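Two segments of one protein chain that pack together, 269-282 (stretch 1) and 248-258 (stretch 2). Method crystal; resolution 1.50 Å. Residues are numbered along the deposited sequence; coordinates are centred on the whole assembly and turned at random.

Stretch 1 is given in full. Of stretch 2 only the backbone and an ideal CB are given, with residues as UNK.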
# COMPACT_ATOMS: atom_id res chain seq x y z
N ASP A 269 7.99 -11.74 15.29
CA ASP A 269 9.13 -11.84 16.19
C ASP A 269 9.35 -10.51 16.92
O ASP A 269 9.68 -9.48 16.29
CB ASP A 269 10.37 -12.20 15.36
CG ASP A 269 11.60 -12.43 16.20
OD1 ASP A 269 11.69 -13.49 16.85
OD2 ASP A 269 12.48 -11.55 16.21
N SER A 270 9.19 -10.53 18.25
CA SER A 270 9.37 -9.33 19.07
C SER A 270 10.79 -8.78 19.03
O SER A 270 10.97 -7.56 19.00
CB SER A 270 8.95 -9.53 20.53
OG SER A 270 7.56 -9.79 20.64
N ALA A 271 11.80 -9.67 19.03
CA ALA A 271 13.19 -9.22 19.06
C ALA A 271 13.56 -8.31 17.88
O ALA A 271 14.14 -7.25 18.06
CB ALA A 271 14.17 -10.40 19.19
N VAL A 272 13.18 -8.70 16.66
CA VAL A 272 13.53 -7.89 15.50
C VAL A 272 12.71 -6.61 15.42
O VAL A 272 13.23 -5.56 14.99
CB VAL A 272 13.50 -8.69 14.18
CG1 VAL A 272 14.23 -7.95 13.06
CG2 VAL A 272 14.22 -9.99 14.35
N MET A 273 11.47 -6.67 15.91
CA MET A 273 10.64 -5.48 15.96
C MET A 273 11.25 -4.46 16.93
O MET A 273 11.39 -3.27 16.60
CB MET A 273 9.22 -5.85 16.34
CG MET A 273 8.57 -6.65 15.23
SD MET A 273 6.99 -7.34 15.73
CE MET A 273 5.95 -5.88 15.59
N ALA A 274 11.66 -4.94 18.10
CA ALA A 274 12.28 -4.11 19.12
C ALA A 274 13.58 -3.51 18.65
O ALA A 274 13.80 -2.31 18.80
CB ALA A 274 12.51 -4.92 20.38
N GLN A 275 14.44 -4.34 18.05
CA GLN A 275 15.72 -3.84 17.55
C GLN A 275 15.53 -2.78 16.48
O GLN A 275 16.26 -1.78 16.47
CB GLN A 275 16.65 -4.97 17.09
CG GLN A 275 18.11 -4.52 16.84
CD GLN A 275 18.75 -3.77 18.02
OE1 GLN A 275 18.46 -4.02 19.18
NE2 GLN A 275 19.62 -2.81 17.71
N THR A 276 14.50 -2.93 15.64
CA THR A 276 14.16 -1.93 14.63
C THR A 276 13.84 -0.55 15.26
O THR A 276 14.34 0.49 14.81
CB THR A 276 12.99 -2.44 13.77
OG1 THR A 276 13.40 -3.64 13.11
CG2 THR A 276 12.56 -1.42 12.72
N LEU A 277 13.01 -0.56 16.31
CA LEU A 277 12.71 0.67 17.06
C LEU A 277 13.95 1.22 17.78
O LEU A 277 14.19 2.43 17.76
CB LEU A 277 11.57 0.42 18.05
CG LEU A 277 10.15 0.20 17.56
CD1 LEU A 277 9.26 0.09 18.80
CD2 LEU A 277 9.67 1.34 16.67
N GLU A 278 14.78 0.35 18.37
CA GLU A 278 16.02 0.82 19.03
C GLU A 278 16.92 1.54 18.03
O GLU A 278 17.46 2.62 18.34
CB GLU A 278 16.79 -0.33 19.66
CG GLU A 278 16.07 -1.11 20.76
CD GLU A 278 16.17 -0.51 22.16
OE1 GLU A 278 16.80 0.54 22.36
OE2 GLU A 278 15.60 -1.12 23.09
N ASN A 279 17.06 0.98 16.82
CA ASN A 279 17.85 1.63 15.76
C ASN A 279 17.29 2.98 15.31
O ASN A 279 18.05 3.94 15.15
CB ASN A 279 18.06 0.71 14.55
CG ASN A 279 18.92 -0.51 14.85
OD1 ASN A 279 19.61 -0.57 15.86
ND2 ASN A 279 18.90 -1.49 13.93
N ILE A 280 15.97 3.04 15.12
CA ILE A 280 15.27 4.28 14.75
C ILE A 280 15.46 5.37 15.81
O ILE A 280 15.73 6.53 15.47
CB ILE A 280 13.78 4.00 14.47
CG1 ILE A 280 13.63 3.25 13.15
CG2 ILE A 280 12.98 5.30 14.36
CD1 ILE A 280 12.32 2.50 13.03
N PHE A 281 15.33 5.00 17.08
CA PHE A 281 15.43 5.94 18.19
C PHE A 281 16.86 6.38 18.49
O PHE A 281 17.06 7.42 19.12
CB PHE A 281 14.81 5.38 19.47
CG PHE A 281 13.33 5.11 19.39
CD1 PHE A 281 12.49 5.80 18.51
CD2 PHE A 281 12.77 4.15 20.23
CE1 PHE A 281 11.13 5.53 18.47
CE2 PHE A 281 11.42 3.87 20.19
CZ PHE A 281 10.60 4.57 19.31
N GLY A 282 17.83 5.57 18.06
CA GLY A 282 19.26 5.83 18.30
C GLY A 282 19.70 5.53 19.73
O GLY A 282 19.27 4.56 20.36
N UNK A 248 8.46 1.09 27.64
CA UNK A 248 7.42 1.46 26.68
C UNK A 248 7.70 1.00 25.28
O UNK A 248 6.78 0.89 24.48
CB UNK A 248 7.23 2.98 26.67
N UNK A 249 8.97 0.73 24.97
CA UNK A 249 9.33 0.22 23.63
C UNK A 249 8.81 -1.21 23.52
O UNK A 249 8.16 -1.55 22.52
CB UNK A 249 10.84 0.27 23.39
N UNK A 250 9.04 -2.03 24.55
CA UNK A 250 8.46 -3.37 24.58
C UNK A 250 6.94 -3.35 24.41
O UNK A 250 6.34 -4.25 23.81
CB UNK A 250 8.82 -4.06 25.89
N UNK A 251 6.30 -2.34 24.99
CA UNK A 251 4.84 -2.25 24.91
C UNK A 251 4.38 -1.94 23.49
O UNK A 251 3.40 -2.53 23.00
CB UNK A 251 4.32 -1.18 25.87
N UNK A 252 5.07 -1.03 22.82
CA UNK A 252 4.81 -0.76 21.42
C UNK A 252 5.01 -2.01 20.56
O UNK A 252 4.18 -2.30 19.69
CB UNK A 252 5.72 0.37 20.93
N UNK A 253 6.08 -2.76 20.81
CA UNK A 253 6.29 -4.01 20.09
C UNK A 253 5.13 -4.96 20.31
O UNK A 253 4.58 -5.52 19.35
CB UNK A 253 7.60 -4.67 20.53
N UNK A 254 4.72 -5.12 21.57
CA UNK A 254 3.58 -5.99 21.88
C UNK A 254 2.30 -5.57 21.19
O UNK A 254 1.52 -6.42 20.77
CB UNK A 254 3.35 -6.02 23.39
N UNK A 255 2.08 -4.27 21.08
CA UNK A 255 0.89 -3.75 20.42
C UNK A 255 0.90 -4.12 18.93
O UNK A 255 -0.13 -4.52 18.37
CB UNK A 255 0.80 -2.23 20.60
N UNK A 256 2.06 -4.01 18.31
CA UNK A 256 2.22 -4.44 16.90
C UNK A 256 2.01 -5.92 16.73
O UNK A 256 1.42 -6.36 15.74
CB UNK A 256 3.61 -4.07 16.38
N UNK A 257 2.56 -6.71 17.66
CA UNK A 257 2.37 -8.17 17.63
C UNK A 257 0.88 -8.53 17.73
O UNK A 257 0.37 -9.32 16.92
CB UNK A 257 3.15 -8.83 18.77
N UNK A 258 0.19 -7.95 18.72
CA UNK A 258 -1.24 -8.18 18.90
C UNK A 258 -2.05 -7.79 17.66
O UNK A 258 -2.94 -8.55 17.27
CB UNK A 258 -1.74 -7.40 20.11

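Stretch 2 is a single helix crossing the helix of stretch 1 at 129° between their N-to-C directions, so its early positions meet the end of stretch 1 and its later ones the beginning.

Position 248 lies out of reach, and nothing visible selects a residue; it is Gly 248.

At 249 the CA-to-CB bond points toward stretch 1, and the ideal CB stands 4.9 Å from both Leu 277 CD1 and Phe 281 CE2. The space beyond is walled by Ala 274, Leu 277, Glu 278 and Phe 281. A long apolar chain, leucine, isoleucine or methionine, would suit it, and the nearby carboxylate could also tempt a donor. The residue is Leu 249, a knob in that hole. Leu 249 CD2 lies 3.9 Å from Ala 274 CB, while Leu 249 CD1 lies 3.8 Å from Phe 281 CD2, at the edge of the ring. Leu 249 CD1 also lies 3.5 Å from Glu 278 OE2, a contact without a hydrogen bond.

Position 250 points away with room for many side chains, and 251 is out of reach; they are Gly 250 and Met 251.

Position 252 points toward stretch 1, its ideal CB 4.1 Å from Leu 277 CD1. Several apolar chains could lie against that methyl. Leu 252 does so through CD1, 4.1 Å from Leu 277 CD1.

At 253 the helices come close: its CA is 6.1 Å from Ala 274 CA. The CB points into a hollow among Ser 270, Met 273, Ala 274 and Leu 277, which favours a compact apolar residue such as valine or alanine. Val 253 fills it with both branches: CG1 is 3.8 Å from Met 273 CB, and CG2 is 3.6 Å from Ala 274 CA.

Position 254 points away, leaving wide choice, polar chains included. Asn 254 turns its end back, yet its OD1 remains 4.3 Å from Ser 270 OG, too far for a hydrogen bond; its ND2 is bonded elsewhere in the structure.

Position 255 points sideways, beyond contact, so many residues would serve; it is Gln 255.

At 256 the helical backbone angles (-64/-42) do not demand glycine, but with Met 273 placed as it is, any CB would be tight, 3.1 Å from Met 273 CE, so glycine suits best. Gly 256 leaves that space to the methyl, Met 273 CE resting 4.1 Å from Gly 256 C.

Position 257 points toward stretch 1, near Ser 270 and Met 273. The thioether favours an apolar branch, as in valine or isoleucine; the hydroxyl would tolerate a small polar group. Val 257 takes the apolar option, its CG2 3.8 Å from both Met 273 SD and Ser 270 OG.

Position 258 is out of reach and open to many residues; it is Ile 258.

Stretch 2 (248-258) GLGMLVNQGVI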
# COMPACT_ATOMS: atom_id res chain seq x y z
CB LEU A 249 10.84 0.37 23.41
CG LEU A 249 11.45 0.05 22.04
CD1 LEU A 249 12.81 0.72 21.94
CD2 LEU A 249 11.63 -1.43 21.82
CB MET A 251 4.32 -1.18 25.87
CG MET A 251 4.56 -1.46 27.33
SD MET A 251 3.83 -0.12 28.29
CE MET A 251 4.80 -0.25 29.80
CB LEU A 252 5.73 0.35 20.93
CG LEU A 252 5.28 1.80 20.90
CD1 LEU A 252 6.35 2.58 20.15
CD2 LEU A 252 3.91 1.98 20.25
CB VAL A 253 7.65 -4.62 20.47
CG1 VAL A 253 7.80 -6.03 19.91
CG2 VAL A 253 8.77 -3.74 19.96
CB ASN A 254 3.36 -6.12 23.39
CG ASN A 254 4.41 -6.98 24.05
OD1 ASN A 254 4.93 -7.92 23.42
ND2 ASN A 254 4.72 -6.70 25.31
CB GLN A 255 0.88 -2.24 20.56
CG GLN A 255 -0.37 -1.60 20.02
CD GLN A 255 -0.61 -0.23 20.62
OE1 GLN A 255 -1.71 0.28 20.50
NE2 GLN A 255 0.40 0.35 21.30
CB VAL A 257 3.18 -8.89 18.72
CG1 VAL A 257 2.80 -10.38 18.85
CG2 VAL A 257 4.67 -8.76 18.45
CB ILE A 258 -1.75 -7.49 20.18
CG1 ILE A 258 -1.17 -8.17 21.43
CG2 ILE A 258 -3.28 -7.45 20.25
CD1 ILE A 258 -1.12 -7.25 22.63
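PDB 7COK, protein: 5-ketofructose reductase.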